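PDB 6F1E: interferon gamma from Paralichthys olivaceus, which acts as a homodimeric cytokine that binds interferon gamma receptor 1, and more weakly a related receptor, and activates macrophages and neutrophils. Local coordinates for residues Ile11-Gln16 with Arg90-Tyr95. Sequence-based numbering, arbitrary orientation.
Sequences IQNLLQ and RTDLNY
Leu-14 meets Asp-92 and Leu-93 in a small helix-on-helix packing contact, in which the N-terminal helix 5-17 lies against the first turns of helix 89-107, far from the centre of the chain. The two segments cross steeply, with 133° between their N-to-C directions, and their axes come within 9.8 Å of each other. Leu-14 and Asp-92 share most of the contact: CG of Leu-14 rests on CB of Asp-92 at 3.6 Å, the two side chains passing alongside in opposite directions. Set anti to the carbonyl carbon (chi1 -79°), CG of Leu-14 is directed at helix 89-107, and chi2 then turns CD2 to within 3.5 Å of CD2 of Leu-93. Leu-93 also packs on Met-62 and Leu-63 of helix 41-64. In the intertwined, all-helical dimer of type II interferons the core is shared between chains, and Leu-14 accordingly also packs on Leu-136 of the second subunit. At the solvent-facing edge, OD2 of Asp-92 lies 3.5 Å from CB of the exposed Asn-13, a van der Waals approach in which the two side chains cross nearly at right angles. Asp-92 further touches Thr-10, one turn earlier on the N-terminal helix.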
loop_
_atom_site.group_PDB
_atom_site.type_symbol
_atom_site.label_atom_id
_atom_site.label_comp_id
_atom_site.label_asym_id
_atom_site.label_seq_id
_atom_site.Cartn_x
_atom_site.Cartn_y
_atom_site.Cartn_z
ATOM N N ILE A 11 -8.569 -14.825 -22.529
ATOM C CA ILE A 11 -7.160 -14.528 -22.198
ATOM C C ILE A 11 -6.217 -15.063 -23.268
ATOM O O ILE A 11 -5.311 -14.342 -23.729
ATOM C CB ILE A 11 -6.738 -15.074 -20.808
ATOM C CG1 ILE A 11 -7.277 -14.164 -19.692
ATOM C CG2 ILE A 11 -5.203 -15.204 -20.688
ATOM C CD1 ILE A 11 -7.213 -14.791 -18.302
ATOM N N GLN A 12 -6.431 -16.323 -23.652
ATOM C CA GLN A 12 -5.671 -16.915 -24.758
ATOM C C GLN A 12 -5.736 -16.055 -26.027
ATOM O O GLN A 12 -4.692 -15.722 -26.568
ATOM C CB GLN A 12 -6.123 -18.346 -25.046
ATOM C CG GLN A 12 -6.048 -19.321 -23.859
ATOM C CD GLN A 12 -4.804 -19.142 -23.000
ATOM O OE1 GLN A 12 -4.911 -18.814 -21.807
ATOM N NE2 GLN A 12 -3.611 -19.336 -23.605
ATOM N N ASN A 13 -6.931 -15.630 -26.448
ATOM C CA ASN A 13 -7.059 -14.769 -27.641
ATOM C C ASN A 13 -6.228 -13.527 -27.444
ATOM O O ASN A 13 -5.545 -13.077 -28.354
ATOM C CB ASN A 13 -8.505 -14.318 -27.952
ATOM C CG ASN A 13 -9.484 -15.477 -28.139
ATOM O OD1 ASN A 13 -9.167 -16.654 -27.910
ATOM N ND2 ASN A 13 -10.710 -15.131 -28.527
ATOM N N LEU A 14 -6.287 -12.954 -26.254
ATOM C CA LEU A 14 -5.483 -11.751 -25.976
ATOM C C LEU A 14 -3.974 -11.953 -26.132
ATOM O O LEU A 14 -3.247 -11.055 -26.622
ATOM C CB LEU A 14 -5.800 -11.213 -24.598
ATOM C CG LEU A 14 -7.105 -10.434 -24.653
ATOM C CD1 LEU A 14 -7.724 -10.472 -23.267
ATOM C CD2 LEU A 14 -6.876 -9.002 -25.145
ATOM N N LEU A 15 -3.516 -13.129 -25.722
ATOM C CA LEU A 15 -2.095 -13.433 -25.769
ATOM C C LEU A 15 -1.555 -13.496 -27.202
ATOM O O LEU A 15 -0.365 -13.277 -27.423
ATOM C CB LEU A 15 -1.805 -14.711 -24.978
ATOM C CG LEU A 15 -1.905 -14.508 -23.455
ATOM C CD1 LEU A 15 -2.079 -15.843 -22.732
ATOM C CD2 LEU A 15 -0.707 -13.716 -22.933
ATOM N N GLN A 16 -2.430 -13.752 -28.172
ATOM C CA GLN A 16 -2.055 -13.594 -29.584
ATOM C C GLN A 16 -1.535 -12.175 -29.922
ATOM O O GLN A 16 -0.472 -12.057 -30.501
ATOM C CB GLN A 16 -3.205 -14.006 -30.535
ATOM C CG GLN A 16 -3.108 -15.433 -31.084
ATOM C CD GLN A 16 -3.357 -16.511 -30.045
ATOM O OE1 GLN A 16 -4.497 -16.923 -29.839
ATOM N NE2 GLN A 16 -2.286 -16.995 -29.405
ATOM N N ARG A 90 -9.984 -4.995 -28.217
ATOM C CA ARG A 90 -10.693 -4.018 -27.363
ATOM C C ARG A 90 -11.884 -4.593 -26.558
ATOM O O ARG A 90 -12.132 -4.210 -25.415
ATOM C CB ARG A 90 -11.170 -2.837 -28.205
ATOM C CG ARG A 90 -11.798 -1.718 -27.373
ATOM C CD ARG A 90 -11.944 -0.410 -28.136
ATOM N NE ARG A 90 -11.309 0.702 -27.418
ATOM C CZ ARG A 90 -10.226 1.380 -27.820
ATOM N NH1 ARG A 90 -9.763 2.378 -27.053
ATOM N NH2 ARG A 90 -9.595 1.093 -28.975
ATOM N N THR A 91 -12.641 -5.492 -27.162
ATOM C CA THR A 91 -13.752 -6.102 -26.443
ATOM C C THR A 91 -13.230 -7.200 -25.508
ATOM O O THR A 91 -13.784 -7.392 -24.425
ATOM C CB THR A 91 -14.892 -6.602 -27.390
ATOM O OG1 THR A 91 -14.338 -7.053 -28.610
ATOM C CG2 THR A 91 -15.855 -5.455 -27.727
ATOM N N ASP A 92 -12.183 -7.911 -25.922
ATOM C CA ASP A 92 -11.554 -8.894 -25.048
ATOM C C ASP A 92 -10.955 -8.166 -23.832
ATOM O O ASP A 92 -11.157 -8.614 -22.713
ATOM C CB ASP A 92 -10.498 -9.736 -25.785
ATOM C CG ASP A 92 -11.103 -10.883 -26.613
ATOM O OD1 ASP A 92 -12.257 -11.302 -26.343
ATOM O OD2 ASP A 92 -10.392 -11.400 -27.518
ATOM N N LEU A 93 -10.283 -7.029 -24.033
ATOM C CA LEU A 93 -9.767 -6.255 -22.894
ATOM C C LEU A 93 -10.938 -5.769 -22.030
ATOM O O LEU A 93 -10.962 -6.006 -20.822
ATOM C CB LEU A 93 -8.919 -5.037 -23.339
ATOM C CG LEU A 93 -7.540 -5.211 -24.004
ATOM C CD1 LEU A 93 -6.858 -3.868 -24.257
ATOM C CD2 LEU A 93 -6.628 -6.082 -23.153
ATOM N N ASN A 94 -11.921 -5.117 -22.653
ATOM C CA ASN A 94 -13.051 -4.566 -21.911
ATOM C C ASN A 94 -13.747 -5.667 -21.155
ATOM O O ASN A 94 -14.108 -5.467 -20.021
ATOM C CB ASN A 94 -14.003 -3.740 -22.799
ATOM C CG ASN A 94 -13.474 -2.303 -23.061
ATOM O OD1 ASN A 94 -13.379 -1.861 -24.199
ATOM N ND2 ASN A 94 -13.134 -1.581 -21.989
ATOM N N TYR A 95 -13.841 -6.866 -21.714
ATOM C CA TYR A 95 -14.489 -7.955 -20.968
ATOM C C TYR A 95 -13.669 -8.304 -19.717
ATOM O O TYR A 95 -14.222 -8.498 -18.623
ATOM C CB TYR A 95 -14.769 -9.190 -21.845
ATOM C CG TYR A 95 -15.198 -10.417 -21.041
ATOM C CD1 TYR A 95 -16.527 -10.639 -20.677
ATOM C CD2 TYR A 95 -14.252 -11.354 -20.641
ATOM C CE1 TYR A 95 -16.890 -11.780 -19.940
ATOM C CE2 TYR A 95 -14.594 -12.486 -19.911
ATOM C CZ TYR A 95 -15.892 -12.695 -19.549
ATOM O OH TYR A 95 -16.135 -13.834 -18.793
#